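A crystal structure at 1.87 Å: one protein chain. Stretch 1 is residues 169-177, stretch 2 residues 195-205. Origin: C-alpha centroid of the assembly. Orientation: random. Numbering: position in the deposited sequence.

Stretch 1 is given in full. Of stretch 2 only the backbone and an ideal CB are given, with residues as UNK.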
ATOM      1  N   LYS A 169      -7.880  21.087   6.668  1.00  8.97           N
ATOM      2  CA  LYS A 169      -9.066  20.565   6.010  1.00  8.54           C
ATOM      3  C   LYS A 169      -9.120  19.179   6.621  1.00  8.23           C
ATOM      4  O   LYS A 169      -8.369  18.284   6.227  1.00  9.18           O
ATOM      5  CB  LYS A 169      -8.913  20.432   4.497  1.00  9.48           C
ATOM      6  CG  LYS A 169     -10.215  19.950   3.860  1.00 11.33           C
ATOM      7  CD  LYS A 169     -10.047  19.459   2.435  1.00 11.94           C
ATOM      8  CE  LYS A 169     -11.385  18.968   1.895  1.00 11.25           C
ATOM      9  NZ  LYS A 169     -11.263  18.328   0.564  1.00 13.26           N
ATOM     10  N   HIS A 170      -9.991  19.032   7.606  1.00  8.06           N
ATOM     11  CA  HIS A 170     -10.162  17.792   8.350  1.00  9.16           C
ATOM     12  C   HIS A 170     -10.981  16.729   7.627  1.00  8.92           C
ATOM     13  O   HIS A 170     -12.196  16.865   7.468  1.00  9.11           O
ATOM     14  CB  HIS A 170     -10.802  18.121   9.703  1.00  9.28           C
ATOM     15  CG  HIS A 170     -11.110  16.923  10.544  1.00  9.22           C
ATOM     16  ND1 HIS A 170     -10.160  16.284  11.313  1.00 11.12           N
ATOM     17  CD2 HIS A 170     -12.266  16.245  10.738  1.00 10.32           C
ATOM     18  CE1 HIS A 170     -10.716  15.265  11.942  1.00 11.38           C
ATOM     19  NE2 HIS A 170     -11.993  15.219  11.611  1.00  9.27           N
ATOM     20  N   GLU A 171     -10.314  15.661   7.201  1.00  7.68           N
ATOM     21  CA  GLU A 171     -10.993  14.579   6.501  1.00  8.05           C
ATOM     22  C   GLU A 171     -10.651  13.200   7.073  1.00  8.32           C
ATOM     23  O   GLU A 171     -10.930  12.173   6.447  1.00  6.50           O
ATOM     24  CB  GLU A 171     -10.652  14.632   5.004  1.00  8.51           C
ATOM     25  CG  GLU A 171     -11.023  15.958   4.355  1.00 10.18           C
ATOM     26  CD  GLU A 171     -11.092  15.875   2.841  1.00  9.34           C
ATOM     27  OE1 GLU A 171     -10.073  16.144   2.167  1.00  9.98           O
ATOM     28  OE2 GLU A 171     -12.177  15.525   2.333  1.00  7.31           O
ATOM     29  N   ASP A 172     -10.047  13.171   8.259  1.00  8.17           N
ATOM     30  CA  ASP A 172      -9.696  11.894   8.874  1.00  9.04           C
ATOM     31  C   ASP A 172     -10.978  11.120   9.170  1.00 10.03           C
ATOM     32  O   ASP A 172     -12.028  11.711   9.453  1.00  9.80           O
ATOM     33  CB  ASP A 172      -8.899  12.098  10.164  1.00  9.55           C
ATOM     34  CG  ASP A 172      -8.119  10.858  10.558  1.00 11.55           C
ATOM     35  OD1 ASP A 172      -8.248   9.831   9.857  1.00 10.25           O
ATOM     36  OD2 ASP A 172      -7.377  10.905  11.561  1.00 14.18           O
ATOM     37  N   TRP A 173     -10.882   9.798   9.122  1.00  8.45           N
ATOM     38  CA  TRP A 173     -12.038   8.936   9.327  1.00 11.33           C
ATOM     39  C   TRP A 173     -11.583   7.597   9.906  1.00 11.14           C
ATOM     40  O   TRP A 173     -10.988   6.780   9.199  1.00 10.68           O
ATOM     41  CB  TRP A 173     -12.726   8.731   7.968  1.00 14.01           C
ATOM     42  CG  TRP A 173     -13.852   7.742   7.944  1.00 18.94           C
ATOM     43  CD1 TRP A 173     -15.105   7.907   8.453  1.00 18.85           C
ATOM     44  CD2 TRP A 173     -13.826   6.437   7.353  1.00 22.59           C
ATOM     45  NE1 TRP A 173     -15.866   6.787   8.212  1.00 19.60           N
ATOM     46  CE2 TRP A 173     -15.104   5.868   7.539  1.00 23.98           C
ATOM     47  CE3 TRP A 173     -12.845   5.690   6.685  1.00 26.41           C
ATOM     48  CZ2 TRP A 173     -15.428   4.585   7.080  1.00 26.39           C
ATOM     49  CZ3 TRP A 173     -13.166   4.412   6.227  1.00 27.46           C
ATOM     50  CH2 TRP A 173     -14.448   3.876   6.429  1.00 28.40           C
ATOM     51  N   PRO A 174     -11.855   7.352  11.200  1.00 10.84           N
ATOM     52  CA  PRO A 174     -12.551   8.218  12.168  1.00 11.51           C
ATOM     53  C   PRO A 174     -11.729   9.448  12.550  1.00 10.31           C
ATOM     54  O   PRO A 174     -10.524   9.347  12.776  1.00 10.33           O
ATOM     55  CB  PRO A 174     -12.766   7.296  13.376  1.00 12.81           C
ATOM     56  CG  PRO A 174     -12.682   5.905  12.788  1.00 17.53           C
ATOM     57  CD  PRO A 174     -11.558   6.044  11.802  1.00 10.80           C
ATOM     58  N   GLY A 175     -12.382  10.600  12.648  1.00  8.11           N
ATOM     59  CA  GLY A 175     -11.658  11.808  13.000  1.00  8.27           C
ATOM     60  C   GLY A 175     -12.313  12.711  14.029  1.00  8.16           C
ATOM     61  O   GLY A 175     -11.823  13.807  14.284  1.00  9.10           O
ATOM     62  N   LEU A 176     -13.411  12.272  14.638  1.00  8.26           N
ATOM     63  CA  LEU A 176     -14.066  13.126  15.622  1.00  8.64           C
ATOM     64  C   LEU A 176     -13.158  13.460  16.809  1.00  8.16           C
ATOM     65  O   LEU A 176     -13.090  14.616  17.235  1.00  7.38           O
ATOM     66  CB  LEU A 176     -15.367  12.482  16.114  1.00  7.54           C
ATOM     67  CG  LEU A 176     -16.483  12.374  15.065  1.00  8.88           C
ATOM     68  CD1 LEU A 176     -17.723  11.743  15.685  1.00  7.38           C
ATOM     69  CD2 LEU A 176     -16.812  13.765  14.513  1.00  8.53           C
ATOM     70  N   GLU A 177     -12.448  12.463  17.335  1.00  7.83           N
ATOM     71  CA  GLU A 177     -11.573  12.707  18.479  1.00  8.62           C
ATOM     72  C   GLU A 177     -10.404  13.634  18.131  1.00  8.50           C
ATOM     73  O   GLU A 177      -9.908  14.360  18.988  1.00  8.02           O
ATOM     74  CB  GLU A 177     -11.036  11.388  19.043  1.00  9.22           C
ATOM     75  CG  GLU A 177     -12.102  10.428  19.578  1.00 11.64           C
ATOM     76  CD  GLU A 177     -13.020  11.045  20.631  1.00 11.75           C
ATOM     77  OE1 GLU A 177     -12.588  11.968  21.357  1.00 11.31           O
ATOM     78  OE2 GLU A 177     -14.180  10.589  20.745  1.00 10.84           O
ATOM     79  N   UNK A 195      -8.110  27.346  11.743  1.00  7.19           N
ATOM     80  CA  UNK A 195      -9.443  27.071  11.239  1.00  7.04           C
ATOM     81  C   UNK A 195      -9.524  25.589  10.908  1.00  7.42           C
ATOM     82  O   UNK A 195      -8.567  24.999  10.392  1.00  6.03           O
ATOM     83  CB  UNK A 195      -9.768  27.933  10.017  1.00  7.04           C
ATOM     84  N   UNK A 196     -10.653  24.980  11.241  1.00  6.48           N
ATOM     85  CA  UNK A 196     -10.849  23.574  10.937  1.00  7.01           C
ATOM     86  C   UNK A 196     -12.139  23.416  10.144  1.00  8.30           C
ATOM     87  O   UNK A 196     -13.233  23.600  10.673  1.00  8.39           O
ATOM     88  CB  UNK A 196     -10.884  22.734  12.215  1.00  7.01           C
ATOM     89  N   UNK A 197     -12.000  23.113   8.857  1.00  7.01           N
ATOM     90  CA  UNK A 197     -13.156  22.898   7.995  1.00  6.16           C
ATOM     91  C   UNK A 197     -13.115  21.419   7.659  1.00  7.70           C
ATOM     92  O   UNK A 197     -12.057  20.876   7.329  1.00  7.78           O
ATOM     93  CB  UNK A 197     -13.135  23.780   6.745  1.00  6.16           C
ATOM     94  N   UNK A 198     -14.267  20.770   7.738  1.00  7.31           N
ATOM     95  CA  UNK A 198     -14.333  19.339   7.514  1.00  8.70           C
ATOM     96  C   UNK A 198     -14.742  18.865   6.138  1.00  8.75           C
ATOM     97  O   UNK A 198     -15.518  19.517   5.431  1.00  8.96           O
ATOM     98  CB  UNK A 198     -15.307  18.737   8.529  1.00  8.70           C
ATOM     99  N   UNK A 199     -14.205  17.702   5.776  1.00  8.70           N
ATOM    100  CA  UNK A 199     -14.490  17.113   4.487  1.00  9.03           C
ATOM    101  C   UNK A 199     -14.979  15.680   4.562  1.00  8.39           C
ATOM    102  O   UNK A 199     -15.937  15.373   5.273  1.00  8.02           O
ATOM    103  CB  UNK A 199     -13.237  17.176   3.611  1.00  9.03           C
ATOM    104  N   UNK A 200     -14.301  14.799   3.835  1.00  8.32           N
ATOM    105  CA  UNK A 200     -14.679  13.389   3.758  1.00  7.53           C
ATOM    106  C   UNK A 200     -16.147  13.279   3.363  1.00  9.74           C
ATOM    107  O   UNK A 200     -16.918  12.546   3.984  1.00  9.03           O
ATOM    108  CB  UNK A 200     -14.424  12.680   5.089  1.00  7.53           C
ATOM    109  N   UNK A 201     -16.518  14.029   2.326  1.00  9.32           N
ATOM    110  CA  UNK A 201     -17.877  14.018   1.815  1.00  9.57           C
ATOM    111  C   UNK A 201     -18.961  14.523   2.747  1.00 10.57           C
ATOM    112  O   UNK A 201     -20.143  14.424   2.422  1.00 11.12           O
ATOM    113  CB  UNK A 201     -18.229  12.588   1.402  1.00  9.57           C
ATOM    114  N   UNK A 202     -18.567  15.057   3.900  1.00  9.93           N
ATOM    115  CA  UNK A 202     -19.533  15.557   4.861  1.00 10.03           C
ATOM    116  C   UNK A 202     -20.205  14.435   5.632  1.00 10.18           C
ATOM    117  O   UNK A 202     -21.225  14.643   6.289  1.00  9.59           O
ATOM    118  CB  UNK A 202     -20.590  16.405   4.150  1.00 10.03           C
ATOM    119  N   UNK A 203     -19.624  13.242   5.562  1.00  9.66           N
ATOM    120  CA  UNK A 203     -20.183  12.070   6.220  1.00  9.47           C
ATOM    121  C   UNK A 203     -20.392  12.242   7.725  1.00  8.99           C
ATOM    122  O   UNK A 203     -21.313  11.657   8.289  1.00  9.38           O
ATOM    123  CB  UNK A 203     -19.269  10.868   5.972  1.00  9.47           C
ATOM    124  N   UNK A 204     -19.549  13.042   8.375  1.00  9.21           N
ATOM    125  CA  UNK A 204     -19.685  13.268   9.814  1.00  8.34           C
ATOM    126  C   UNK A 204     -19.855  14.736  10.203  1.00  6.90           C
ATOM    127  O   UNK A 204     -19.617  15.111  11.353  1.00  6.68           O
ATOM    128  CB  UNK A 204     -18.460  12.700  10.533  1.00  8.34           C
ATOM    129  N   UNK A 205     -20.290  15.565   9.262  1.00  7.61           N
ATOM    130  CA  UNK A 205     -20.453  16.990   9.538  1.00  7.78           C
ATOM    131  C   UNK A 205     -21.316  17.305  10.757  1.00  8.31           C
ATOM    132  O   UNK A 205     -21.035  18.255  11.500  1.00  7.61           O
ATOM    133  CB  UNK A 205     -21.059  17.673   8.311  1.00  7.78           C
TER

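Two parallel strands set the frame. Leu 176 and Trp 173 of the first stretch lie beyond them, facing the later part of the second.

Position 195 has nothing of stretch 1 within 5.5 Å of its ideal CB, so this contact leaves the choice free. It is Ser 195, whose hydroxyl is hydrogen-bonded elsewhere in the structure.

At 196 CA-to-CB points sideways, and the ideal CB lies 5.3 Å from His 170 CB. A branched or medium apolar residue would suit a strand here. The residue is Ile 196, whose CG2 packs 3.8 Å from His 170 CB.

Position 197 pairs with Lys 169, its CB on the same face of the sheet and 5.2 Å from Lys 169 CA. Its O accepts a hydrogen bond from His 170 N at 2.8 Å, which almost any strand former could provide. Leu 197 is found, and the end of its side chain leads away from stretch 1.

Position 198 pairs with His 170 on the other face, with only 4.5 Å between CA of 198 and CA of His 170. The imidazole lies beside the CB, so a small residue, or one content against an aromatic ring, would fit. Cys 198 takes the place; its chi1 of -56° (m) brings SG to 3.8 Å from His 170 CD2, an oblique approach to the ring.

Position 199 is the strictest. Its N donates to His 170 O at 2.8 Å, completing the parallel pairing of His 170 with the strand, but its ideal CB would lie 2.3 Å from Glu 171 OE2, a clash, and 3.1 Å from Lys 169 CE. Phi/psi of -127/-126 is also unusual for a residue with a side chain. Gly 199 answers both demands, and Glu 171 OE2 comes within 3.5 Å of its CA.

At 200 the backbone N donates to Glu 171 OE2 at 2.7 Å and 174°, nearly straight. Lys 169 NZ holds the same carboxylate by a salt bridge to Glu 171 OE1 at 3.0 Å. Phi/psi of 53/48 favours glycine, asparagine or aspartate. CA-to-CB points sideways, with the ideal CB 3.8 Å from Glu 171 O and 5.2 Å from Trp 173 CB, so a polar chain would suit. Asn 200 fits: ND2 lies 3.5 Å from Trp 173 CB and donates to a water that in turn donates to Asp 172 O.

Positions 201 and 202 both have positive phi and no neighbour from stretch 1 near their ideal CB. Backbone alone argues for glycine, and they are Gly 201 and Gly 202; the second opens a type I turn.

At 203 CB points toward stretch 1 with room for a long apolar chain. Leu 203 extends CD2 to 4.0 Å from Trp 173 NE1.

Position 204 also points toward stretch 1, its ideal CB 4.4 Å from Leu 176 CD2 with the indole nearby; a large apolar or aromatic residue would suit. Phe 204 reaches both, CE1 lying 3.7 Å from Trp 173 NE1 at the indole edge and CD2 4.1 Å from Leu 176 CD1.

Position 205 points away, leaving the choice open; it is Leu 205.

Stretch 2, residues 195-205: SILCGNGGLFL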
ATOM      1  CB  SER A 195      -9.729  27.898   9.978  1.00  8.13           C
ATOM      2  OG  SER A 195     -10.996  27.567   9.415  1.00  8.75           O
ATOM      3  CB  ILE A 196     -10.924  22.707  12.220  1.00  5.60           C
ATOM      4  CG1 ILE A 196      -9.594  22.777  12.983  1.00  6.50           C
ATOM      5  CG2 ILE A 196     -11.232  21.255  11.842  1.00  6.29           C
ATOM      6  CD1 ILE A 196      -9.552  21.911  14.259  1.00  8.77           C
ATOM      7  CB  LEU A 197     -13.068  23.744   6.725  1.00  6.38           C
ATOM      8  CG  LEU A 197     -13.088  25.262   6.921  1.00  5.56           C
ATOM      9  CD1 LEU A 197     -13.301  25.920   5.572  1.00  6.92           C
ATOM     10  CD2 LEU A 197     -14.210  25.664   7.885  1.00  8.45           C
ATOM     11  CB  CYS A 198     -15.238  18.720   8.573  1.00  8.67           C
ATOM     12  SG  CYS A 198     -14.657  19.115  10.241  1.00 12.20           S
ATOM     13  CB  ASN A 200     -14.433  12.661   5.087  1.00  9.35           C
ATOM     14  CG  ASN A 200     -14.613  11.153   4.959  1.00  9.20           C
ATOM     15  OD1 ASN A 200     -14.344  10.582   3.908  1.00  9.96           O
ATOM     16  ND2 ASN A 200     -15.054  10.505   6.030  1.00  9.27           N
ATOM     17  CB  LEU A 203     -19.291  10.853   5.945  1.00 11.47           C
ATOM     18  CG  LEU A 203     -19.891   9.456   6.124  1.00 13.92           C
ATOM     19  CD1 LEU A 203     -20.998   9.236   5.106  1.00 11.38           C
ATOM     20  CD2 LEU A 203     -18.795   8.411   5.942  1.00 13.11           C
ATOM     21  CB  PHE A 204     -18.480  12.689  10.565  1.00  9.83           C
ATOM     22  CG  PHE A 204     -18.540  11.201  10.733  1.00 13.17           C
ATOM     23  CD1 PHE A 204     -18.234  10.352   9.672  1.00 11.96           C
ATOM     24  CD2 PHE A 204     -18.971  10.647  11.933  1.00 14.51           C
ATOM     25  CE1 PHE A 204     -18.360   8.974   9.802  1.00 15.22           C
ATOM     26  CE2 PHE A 204     -19.100   9.270  12.076  1.00 17.05           C
ATOM     27  CZ  PHE A 204     -18.794   8.431  11.004  1.00 16.47           C
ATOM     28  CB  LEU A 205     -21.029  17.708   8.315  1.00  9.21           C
ATOM     29  CG  LEU A 205     -21.069  19.234   8.457  1.00  9.50           C
ATOM     30  CD1 LEU A 205     -19.660  19.767   8.698  1.00  7.77           C
ATOM     31  CD2 LEU A 205     -21.671  19.849   7.203  1.00 10.68           C
TER
HETATM   32  O   HOH W   1     -15.006  11.585   8.753  1.00 13.76           O
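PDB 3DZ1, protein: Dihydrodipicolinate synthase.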